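Local coordinates for protein fructose transport system repressor FruR (Pseudomonas putida, PDB 3O74) that probably acts as a LacI-family transcription factor, binding specific DNA sites to repress or activate genes, with fructose 1-phosphate as its preferred effector, at residues B[180-186]-B[208-214]; B[226-232]-B[263-269]. One frame throughout, in Å; residues are numbered along the deposited sequence.

Contact 1. Residues B[180-186]-B[208-214]; sequences LPDALVT and QLQLGTF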
ATOM      1  N   LEU B 180      -9.398 -26.779  12.385  1.00 33.94           N
ATOM      2  CA  LEU B 180      -9.453 -25.348  12.662  1.00 32.93           C
ATOM      3  C   LEU B 180      -9.737 -25.108  14.142  1.00 32.94           C
ATOM      4  O   LEU B 180     -10.423 -25.905  14.785  1.00 39.44           O
ATOM      5  CB  LEU B 180     -10.543 -24.672  11.830  1.00 38.08           C
ATOM      6  CG  LEU B 180     -10.492 -24.789  10.309  1.00 44.53           C
ATOM      7  CD1 LEU B 180     -11.724 -24.139   9.701  1.00 46.44           C
ATOM      8  CD2 LEU B 180      -9.227 -24.151   9.767  1.00 45.48           C
ATOM      9  N   PRO B 181      -9.208 -24.002  14.686  1.00 34.95           N
ATOM     10  CA  PRO B 181      -9.598 -23.583  16.033  1.00 36.10           C
ATOM     11  C   PRO B 181     -10.979 -22.944  15.956  1.00 42.27           C
ATOM     12  O   PRO B 181     -11.376 -22.519  14.870  1.00 41.65           O
ATOM     13  CB  PRO B 181      -8.553 -22.524  16.375  1.00 29.37           C
ATOM     14  CG  PRO B 181      -8.211 -21.907  15.047  1.00 31.84           C
ATOM     15  CD  PRO B 181      -8.292 -23.039  14.044  1.00 26.38           C
ATOM     16  N   ASP B 182     -11.703 -22.881  17.067  1.00 38.58           N
ATOM     17  CA  ASP B 182     -13.010 -22.240  17.059  1.00 37.47           C
ATOM     18  C   ASP B 182     -12.882 -20.736  16.837  1.00 34.75           C
ATOM     19  O   ASP B 182     -13.784 -20.102  16.291  1.00 39.54           O
ATOM     20  CB  ASP B 182     -13.762 -22.519  18.356  1.00 41.16           C
ATOM     21  CG  ASP B 182     -14.316 -23.929  18.416  1.00 51.06           C
ATOM     22  OD1 ASP B 182     -14.187 -24.669  17.416  1.00 48.20           O
ATOM     23  OD2 ASP B 182     -14.885 -24.294  19.465  1.00 53.67           O
ATOM     24  N   ALA B 183     -11.752 -20.174  17.254  1.00 31.16           N
ATOM     25  CA  ALA B 183     -11.537 -18.733  17.165  1.00 31.77           C
ATOM     26  C   ALA B 183     -10.069 -18.412  16.919  1.00 30.71           C
ATOM     27  O   ALA B 183      -9.178 -19.139  17.365  1.00 29.67           O
ATOM     28  CB  ALA B 183     -12.026 -18.039  18.435  1.00 29.11           C
ATOM     29  N   LEU B 184      -9.822 -17.314  16.217  1.00 28.39           N
ATOM     30  CA  LEU B 184      -8.463 -16.947  15.851  1.00 29.89           C
ATOM     31  C   LEU B 184      -8.271 -15.438  15.805  1.00 27.77           C
ATOM     32  O   LEU B 184      -9.084 -14.709  15.236  1.00 33.13           O
ATOM     33  CB  LEU B 184      -8.098 -17.544  14.492  1.00 29.39           C
ATOM     34  CG  LEU B 184      -6.759 -17.077  13.918  1.00 30.53           C
ATOM     35  CD1 LEU B 184      -5.612 -17.693  14.695  1.00 29.48           C
ATOM     36  CD2 LEU B 184      -6.648 -17.421  12.438  1.00 32.44           C
ATOM     37  N   VAL B 185      -7.179 -14.981  16.408  1.00 22.53           N
ATOM     38  CA  VAL B 185      -6.773 -13.585  16.310  1.00 24.31           C
ATOM     39  C   VAL B 185      -5.435 -13.498  15.589  1.00 25.40           C
ATOM     40  O   VAL B 185      -4.494 -14.210  15.940  1.00 24.61           O
ATOM     41  CB  VAL B 185      -6.629 -12.939  17.699  1.00 28.64           C
ATOM     42  CG1 VAL B 185      -6.016 -11.546  17.585  1.00 30.97           C
ATOM     43  CG2 VAL B 185      -7.975 -12.879  18.398  1.00 33.14           C
ATOM     44  N   THR B 186      -5.359 -12.643  14.571  1.00 20.98           N
ATOM     45  CA  THR B 186      -4.083 -12.340  13.932  1.00 22.12           C
ATOM     46  C   THR B 186      -3.657 -10.933  14.332  1.00 21.16           C
ATOM     47  O   THR B 186      -4.479 -10.016  14.387  1.00 23.83           O
ATOM     48  CB  THR B 186      -4.166 -12.434  12.397  1.00 23.06           C
ATOM     49  OG1 THR B 186      -5.233 -11.603  11.928  1.00 26.81           O
ATOM     50  CG2 THR B 186      -4.429 -13.866  11.959  1.00 28.08           C
ATOM     51  N   GLN B 208     -15.107 -22.135   8.789  1.00 73.98           N
ATOM     52  CA  GLN B 208     -16.077 -21.336   9.539  1.00 74.92           C
ATOM     53  C   GLN B 208     -15.678 -21.005  10.984  1.00 71.99           C
ATOM     54  O   GLN B 208     -16.447 -21.248  11.918  1.00 75.14           O
ATOM     55  CB  GLN B 208     -17.444 -22.025   9.507  1.00 79.12           C
ATOM     56  CG  GLN B 208     -17.374 -23.533   9.697  1.00 83.69           C
ATOM     57  CD  GLN B 208     -18.483 -24.270   8.966  1.00 86.57           C
ATOM     58  OE1 GLN B 208     -19.202 -25.077   9.553  1.00 87.83           O
ATOM     59  NE2 GLN B 208     -18.625 -23.993   7.674  1.00 85.94           N
ATOM     60  N   LEU B 209     -14.484 -20.443  11.161  1.00 63.45           N
ATOM     61  CA  LEU B 209     -14.037 -19.992  12.480  1.00 55.28           C
ATOM     62  C   LEU B 209     -14.430 -18.549  12.795  1.00 46.85           C
ATOM     63  O   LEU B 209     -14.803 -17.784  11.904  1.00 46.81           O
ATOM     64  CB  LEU B 209     -12.520 -20.164  12.642  1.00 56.61           C
ATOM     65  CG  LEU B 209     -11.576 -20.014  11.444  1.00 55.21           C
ATOM     66  CD1 LEU B 209     -12.006 -18.913  10.491  1.00 53.30           C
ATOM     67  CD2 LEU B 209     -10.147 -19.786  11.924  1.00 55.07           C
ATOM     68  N   GLN B 210     -14.349 -18.193  14.075  1.00 45.25           N
ATOM     69  CA  GLN B 210     -14.479 -16.805  14.510  1.00 41.89           C
ATOM     70  C   GLN B 210     -13.151 -16.093  14.278  1.00 36.34           C
ATOM     71  O   GLN B 210     -12.128 -16.507  14.822  1.00 36.63           O
ATOM     72  CB  GLN B 210     -14.826 -16.746  15.998  1.00 43.83           C
ATOM     73  CG  GLN B 210     -16.144 -17.402  16.364  1.00 55.52           C
ATOM     74  CD  GLN B 210     -17.309 -16.438  16.300  1.00 60.35           C
ATOM     75  OE1 GLN B 210     -18.038 -16.391  15.311  1.00 63.17           O
ATOM     76  NE2 GLN B 210     -17.492 -15.663  17.362  1.00 61.67           N
ATOM     77  N   LEU B 211     -13.166 -15.021  13.487  1.00 32.36           N
ATOM     78  CA  LEU B 211     -11.931 -14.334  13.112  1.00 32.12           C
ATOM     79  C   LEU B 211     -11.838 -12.903  13.620  1.00 33.51           C
ATOM     80  O   LEU B 211     -12.804 -12.143  13.562  1.00 35.25           O
ATOM     81  CB  LEU B 211     -11.756 -14.323  11.592  1.00 31.87           C
ATOM     82  CG  LEU B 211     -11.319 -15.607  10.899  1.00 40.94           C
ATOM     83  CD1 LEU B 211     -11.197 -15.359   9.408  1.00 41.77           C
ATOM     84  CD2 LEU B 211     -10.001 -16.098  11.472  1.00 47.22           C
ATOM     85  N   GLY B 212     -10.649 -12.539  14.088  1.00 27.91           N
ATOM     86  CA  GLY B 212     -10.368 -11.179  14.501  1.00 25.97           C
ATOM     87  C   GLY B 212      -8.943 -10.815  14.131  1.00 30.38           C
ATOM     88  O   GLY B 212      -8.043 -11.654  14.206  1.00 29.03           O
ATOM     89  N   THR B 213      -8.731  -9.562  13.739  1.00 25.78           N
ATOM     90  CA  THR B 213      -7.420  -9.136  13.266  1.00 25.61           C
ATOM     91  C   THR B 213      -7.127  -7.678  13.602  1.00 30.23           C
ATOM     92  O   THR B 213      -8.040  -6.886  13.839  1.00 28.59           O
ATOM     93  CB  THR B 213      -7.290  -9.314  11.739  1.00 23.07           C
ATOM     94  OG1 THR B 213      -5.938  -9.064  11.336  1.00 22.47           O
ATOM     95  CG2 THR B 213      -8.220  -8.354  11.003  1.00 24.30           C
ATOM     96  N   PHE B 214      -5.843  -7.341  13.638  1.00 32.75           N
ATOM     97  CA  PHE B 214      -5.421  -5.950  13.659  1.00 29.38           C
ATOM     98  C   PHE B 214      -5.373  -5.448  12.229  1.00 30.53           C
ATOM     99  O   PHE B 214      -5.096  -6.211  11.303  1.00 24.68           O
ATOM    100  CB  PHE B 214      -4.053  -5.809  14.320  1.00 25.56           C
ATOM    101  CG  PHE B 214      -4.104  -5.812  15.818  1.00 31.33           C
ATOM    102  CD1 PHE B 214      -4.443  -6.961  16.512  1.00 35.87           C
ATOM    103  CD2 PHE B 214      -3.803  -4.663  16.534  1.00 29.41           C
ATOM    104  CE1 PHE B 214      -4.487  -6.962  17.898  1.00 37.53           C
ATOM    105  CE2 PHE B 214      -3.844  -4.659  17.910  1.00 35.24           C
ATOM    106  CZ  PHE B 214      -4.187  -5.808  18.595  1.00 37.79           C
TER

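Contact 2. Residues B[226-232]-B[263-269]; sequences PVNAMAQ and RTFKQRI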
ATOM      1  N   PRO B 226     -17.309 -13.388   8.371  1.00 44.33           N
ATOM      2  CA  PRO B 226     -17.171 -12.085   9.029  1.00 43.54           C
ATOM      3  C   PRO B 226     -15.889 -11.994   9.850  1.00 43.73           C
ATOM      4  O   PRO B 226     -15.542 -12.933  10.565  1.00 40.01           O
ATOM      5  CB  PRO B 226     -18.394 -12.029   9.949  1.00 45.01           C
ATOM      6  CG  PRO B 226     -18.718 -13.456  10.233  1.00 44.00           C
ATOM      7  CD  PRO B 226     -18.362 -14.214   8.986  1.00 44.52           C
ATOM      8  N   VAL B 227     -15.198 -10.863   9.747  1.00 38.03           N
ATOM      9  CA  VAL B 227     -13.955 -10.660  10.479  1.00 35.35           C
ATOM     10  C   VAL B 227     -13.994  -9.358  11.282  1.00 32.65           C
ATOM     11  O   VAL B 227     -14.195  -8.281  10.722  1.00 33.90           O
ATOM     12  CB  VAL B 227     -12.751 -10.615   9.511  1.00 29.22           C
ATOM     13  CG1 VAL B 227     -11.459 -10.356  10.271  1.00 29.77           C
ATOM     14  CG2 VAL B 227     -12.653 -11.908   8.714  1.00 29.03           C
ATOM     15  N   ASN B 228     -13.806  -9.456  12.593  1.00 30.15           N
ATOM     16  CA  ASN B 228     -13.672  -8.267  13.427  1.00 35.82           C
ATOM     17  C   ASN B 228     -12.278  -7.667  13.278  1.00 34.67           C
ATOM     18  O   ASN B 228     -11.283  -8.387  13.275  1.00 35.45           O
ATOM     19  CB  ASN B 228     -13.949  -8.599  14.890  1.00 34.85           C
ATOM     20  CG  ASN B 228     -15.428  -8.782  15.174  1.00 38.84           C
ATOM     21  OD1 ASN B 228     -16.271  -8.605  14.296  1.00 35.65           O
ATOM     22  ND2 ASN B 228     -15.747  -9.129  16.409  1.00 35.03           N
ATOM     23  N   ALA B 229     -12.210  -6.346  13.161  1.00 32.37           N
ATOM     24  CA  ALA B 229     -10.942  -5.677  12.890  1.00 31.78           C
ATOM     25  C   ALA B 229     -10.709  -4.452  13.770  1.00 35.17           C
ATOM     26  O   ALA B 229     -11.623  -3.673  14.023  1.00 37.62           O
ATOM     27  CB  ALA B 229     -10.850  -5.301  11.418  1.00 28.90           C
HETATM   28  N   MSE B 230      -9.469  -4.292  14.227  1.00 33.18           N
HETATM   29  CA  MSE B 230      -9.064  -3.124  15.004  1.00 28.70           C
HETATM   30  C   MSE B 230      -8.148  -2.246  14.155  1.00 30.30           C
HETATM   31  O   MSE B 230      -6.965  -2.544  14.014  1.00 26.66           O
HETATM   32  CB  MSE B 230      -8.321  -3.564  16.264  1.00 29.34           C
HETATM   33  CG  MSE B 230      -9.211  -4.067  17.386  1.00 36.64           C
HETATM   34 SE   MSE B 230     -10.098  -2.600  18.303  0.41 27.35          SE
HETATM   35  CE  MSE B 230     -10.883  -3.610  19.766  1.00 52.86           C
ATOM     36  N   ALA B 231      -8.693  -1.168  13.596  1.00 33.21           N
ATOM     37  CA  ALA B 231      -7.943  -0.309  12.679  1.00 29.88           C
ATOM     38  C   ALA B 231      -7.278   0.887  13.371  1.00 28.34           C
ATOM     39  O   ALA B 231      -7.819   1.442  14.322  1.00 30.49           O
ATOM     40  CB  ALA B 231      -8.842   0.163  11.547  1.00 32.18           C
ATOM     41  N   GLN B 232      -6.108   1.281  12.875  1.00 31.25           N
ATOM     42  CA  GLN B 232      -5.418   2.465  13.372  1.00 29.72           C
ATOM     43  C   GLN B 232      -6.145   3.727  12.942  1.00 30.52           C
ATOM     44  O   GLN B 232      -6.728   3.773  11.861  1.00 31.01           O
ATOM     45  CB  GLN B 232      -3.992   2.533  12.820  1.00 33.36           C
ATOM     46  CG  GLN B 232      -3.081   1.375  13.188  1.00 41.56           C
ATOM     47  CD  GLN B 232      -1.659   1.586  12.685  1.00 45.17           C
ATOM     48  OE1 GLN B 232      -1.144   2.704  12.697  1.00 49.34           O
ATOM     49  NE2 GLN B 232      -1.019   0.509  12.244  1.00 45.89           N
ATOM     50  N   ARG B 263      -7.386   2.512  18.790  1.00 24.66           N
ATOM     51  CA  ARG B 263      -7.816   1.927  17.529  1.00 32.06           C
ATOM     52  C   ARG B 263      -9.341   1.941  17.446  1.00 32.71           C
ATOM     53  O   ARG B 263     -10.023   1.935  18.469  1.00 33.49           O
ATOM     54  CB  ARG B 263      -7.295   0.494  17.397  1.00 32.01           C
ATOM     55  CG  ARG B 263      -5.791   0.397  17.175  1.00 32.91           C
ATOM     56  CD  ARG B 263      -5.334  -1.044  16.975  1.00 34.77           C
ATOM     57  NE  ARG B 263      -3.910  -1.109  16.659  1.00 33.96           N
ATOM     58  CZ  ARG B 263      -3.421  -1.254  15.431  1.00 35.47           C
ATOM     59  NH1 ARG B 263      -4.241  -1.368  14.397  1.00 34.73           N
ATOM     60  NH2 ARG B 263      -2.109  -1.295  15.237  1.00 35.02           N
ATOM     61  N   THR B 264      -9.879   1.965  16.231  1.00 33.26           N
ATOM     62  CA  THR B 264     -11.325   1.891  16.052  1.00 39.44           C
ATOM     63  C   THR B 264     -11.757   0.442  15.843  1.00 39.40           C
ATOM     64  O   THR B 264     -11.105  -0.312  15.118  1.00 35.61           O
ATOM     65  CB  THR B 264     -11.809   2.775  14.892  1.00 44.73           C
ATOM     66  OG1 THR B 264     -11.130   2.405  13.687  1.00 49.30           O
ATOM     67  CG2 THR B 264     -11.527   4.240  15.198  1.00 45.79           C
ATOM     68  N   PHE B 265     -12.845   0.051  16.497  1.00 43.32           N
ATOM     69  CA  PHE B 265     -13.328  -1.322  16.416  1.00 45.65           C
ATOM     70  C   PHE B 265     -14.316  -1.477  15.262  1.00 46.85           C
ATOM     71  O   PHE B 265     -15.353  -0.810  15.222  1.00 43.81           O
ATOM     72  CB  PHE B 265     -13.981  -1.736  17.737  1.00 50.27           C
ATOM     73  CG  PHE B 265     -14.019  -3.226  17.965  1.00 54.52           C
ATOM     74  CD1 PHE B 265     -14.371  -3.741  19.203  1.00 56.98           C
ATOM     75  CD2 PHE B 265     -13.698  -4.110  16.947  1.00 58.15           C
ATOM     76  CE1 PHE B 265     -14.409  -5.106  19.422  1.00 57.85           C
ATOM     77  CE2 PHE B 265     -13.734  -5.478  17.161  1.00 59.59           C
ATOM     78  CZ  PHE B 265     -14.089  -5.975  18.399  1.00 57.62           C
ATOM     79  N   LYS B 266     -13.979  -2.347  14.317  1.00 45.19           N
ATOM     80  CA  LYS B 266     -14.873  -2.667  13.214  1.00 45.95           C
ATOM     81  C   LYS B 266     -15.432  -4.065  13.429  1.00 51.82           C
ATOM     82  O   LYS B 266     -14.767  -5.057  13.134  1.00 50.45           O
ATOM     83  CB  LYS B 266     -14.135  -2.608  11.879  1.00 50.52           C
ATOM     84  CG  LYS B 266     -14.981  -3.069  10.700  1.00 56.63           C
ATOM     85  CD  LYS B 266     -16.093  -2.076  10.387  1.00 60.17           C
ATOM     86  CE  LYS B 266     -17.208  -2.733   9.587  1.00 61.85           C
ATOM     87  NZ  LYS B 266     -17.513  -2.013   8.318  1.00 63.53           N
ATOM     88  N   GLN B 267     -16.648  -4.142  13.957  1.00 57.27           N
ATOM     89  CA  GLN B 267     -17.278  -5.431  14.219  1.00 61.37           C
ATOM     90  C   GLN B 267     -18.147  -5.867  13.058  1.00 60.74           C
ATOM     91  O   GLN B 267     -19.048  -5.145  12.630  1.00 65.27           O
ATOM     92  CB  GLN B 267     -18.099  -5.399  15.506  1.00 65.53           C
ATOM     93  CG  GLN B 267     -17.279  -5.579  16.780  1.00 70.65           C
ATOM     94  CD  GLN B 267     -18.149  -5.702  18.017  1.00 78.40           C
ATOM     95  OE1 GLN B 267     -18.797  -4.740  18.440  1.00 81.41           O
ATOM     96  NE2 GLN B 267     -18.173  -6.894  18.602  1.00 79.58           N
ATOM     97  N   ARG B 268     -17.862  -7.057  12.550  1.00 55.35           N
ATOM     98  CA  ARG B 268     -18.627  -7.624  11.455  1.00 49.64           C
ATOM     99  C   ARG B 268     -19.301  -8.908  11.917  1.00 49.50           C
ATOM    100  O   ARG B 268     -20.174  -9.442  11.239  1.00 46.68           O
ATOM    101  CB  ARG B 268     -17.714  -7.881  10.259  1.00 49.59           C
ATOM    102  CG  ARG B 268     -17.017  -6.626   9.772  1.00 51.69           C
ATOM    103  CD  ARG B 268     -15.944  -6.944   8.756  1.00 54.13           C
ATOM    104  NE  ARG B 268     -14.959  -5.871   8.668  1.00 58.64           N
ATOM    105  CZ  ARG B 268     -14.787  -5.109   7.597  1.00 60.28           C
ATOM    106  NH1 ARG B 268     -15.527  -5.311   6.519  1.00 65.49           N
ATOM    107  NH2 ARG B 268     -13.871  -4.153   7.596  1.00 57.64           N
ATOM    108  N   ILE B 269     -18.890  -9.394  13.083  1.00 50.34           N
ATOM    109  CA  ILE B 269     -19.492 -10.583  13.666  1.00 55.19           C
ATOM    110  C   ILE B 269     -20.679 -10.204  14.547  1.00 65.44           C
ATOM    111  O   ILE B 269     -20.518  -9.517  15.555  1.00 69.05           O
ATOM    112  CB  ILE B 269     -18.471 -11.388  14.490  1.00 49.81           C
ATOM    113  CG1 ILE B 269     -17.294 -11.815  13.609  1.00 43.17           C
ATOM    114  CG2 ILE B 269     -19.139 -12.599  15.126  1.00 48.74           C
ATOM    115  CD1 ILE B 269     -16.252 -12.641  14.336  1.00 44.66           C
TER
HETATM  116  O   HOH W   1     -18.375  -9.430  17.279  1.00 53.11           O
HETATM  117  O   HOH W   2      -9.941   4.057  11.479  1.00 50.93           O

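Contact 1. Residues B[180-186]-B[208-214]
Two neighbouring parallel strands, 183-186 and 210-214, meet here. They form a beta-alpha-beta unit with helix 189-201 between them, within the sugar-binding domain of the LacI family. Their short axes approach to 4.6 Å and run 11° apart. Five backbone hydrogen bonds join them. Gln-210 N donates to Asp-182 O at 3.0 Å, and Gln-210 O accepts from Leu-184 N at 2.8 Å. Leu-184 O then takes Gly-212 N at 2.9 Å. Gly-212 O takes Thr-186 N, also at 2.9 Å, and Phe-214 N closes the series on Thr-186 O at 3.1 Å. Leu-184, Thr-186, Gln-210 and Gly-212 thus use both N and O across this edge, as parallel pairing requires. The residues between them bond outward: Ala-183 and Val-185 to strand 122-128, Leu-211 and Thr-213 to Asn-228. The CA-to-CB bond of Asp-182 points away from 208-214, and its OD2 accepts a hydrogen bond from Arg-121 N. Close CA-H...O contacts fill in the pairing, such as Val-185 CA to Gly-212 O at 3.1 Å.

Leu-184 and Leu-211 share one face, with CD2 of Leu-184 3.7 Å from CD2 of Leu-211, and both pack on helix 189-201. Leu-209 CD2 lies 4.0 Å from Leu-184 CB and 4.2 Å from Pro-181 CG. Val-185, on the other face, touches helix 104-116. The same face as the leucines carries a buried hydroxyl relay: Thr-186 OG1 donates to Thr-213 OG1 at 2.7 Å, and Thr-213 OG1 donates to Phe-214 O at 3.0 Å.

Contact 2. Residues B[226-232]-B[263-269]
The carboxamide of Asn-228 makes the most elaborate polar contact. Asn-228 OD1 accepts two backbone hydrogen bonds, from Arg-268 N at 2.8 Å and Ile-269 N at 3.0 Å. Asn-228 ND2 donates to a water at 2.8 Å, and that water donates to Ile-269 O at 2.8 Å. One side chain thereby holds the chain just after strand 264-266. The strands themselves are joined by two antiparallel hydrogen-bonded pairs. In the first, Ala-229 N reaches Lys-266 O at 2.9 Å and Lys-266 N reaches Ala-229 O at 2.7 Å. In the second, Ala-231 N reaches Thr-264 O at 3.0 Å and Thr-264 N reaches Ala-231 O at 2.9 Å.

Arg-263 NH1 adds a bond to Met-230 O at 3.0 Å, while its NE forms a salt bridge with Asp-104. Arg-268 and Lys-266 both form salt bridges with Asp-221, and Arg-268 has a second with Asp-216.

Between the two bonded pairs, Met-230, a selenomethionine, faces Phe-265 in a non-hydrogen-bonded pair. Met-230 CE sits over the ring face, 3.7 Å from the Phe-265 centroid, in a CH-pi contact. Met-230 SE lies obliquely at 4.4 Å from the same centroid, a Met-aromatic contact. Asn-228 CB meets the ring edge, 3.9 Å from Phe-265 CE2. Beyond Asn-228, at the start of 226-232, Pro-226 CB packs 3.8 Å from Ile-269 CG1. Strand 257-266, of which 264-266 is the end, runs antiparallel to 227-231 within an otherwise parallel sheet, and comes from the other lobe, as in the crossover region of two-lobed periplasmic-binding-protein-like folds.

Contacts 1 and 2 are pairings in one sheet, separated by the pairing of 210-214 with 227-231, with centres about 12 Å apart. Strands 210-214 and 227-231 follow each other in the chain and lie side by side as parallel neighbours. Thr-213 N to Asn-228 O at 2.8 Å and Thr-213 O to Met-230 N at 3.0 Å are probable hydrogen bonds between them. Packing extends the join: Phe-214 CD2 lies 3.6 Å from Arg-263 NE, and Leu-211 O lies 3.6 Å from Ile-269 CD1. Pairing thus changes from parallel in contact 1 to antiparallel in contact 2. A glycerol, probably from the crystallisation liquor, lies about 6 Å from the Gln-232 side chain in contact 2.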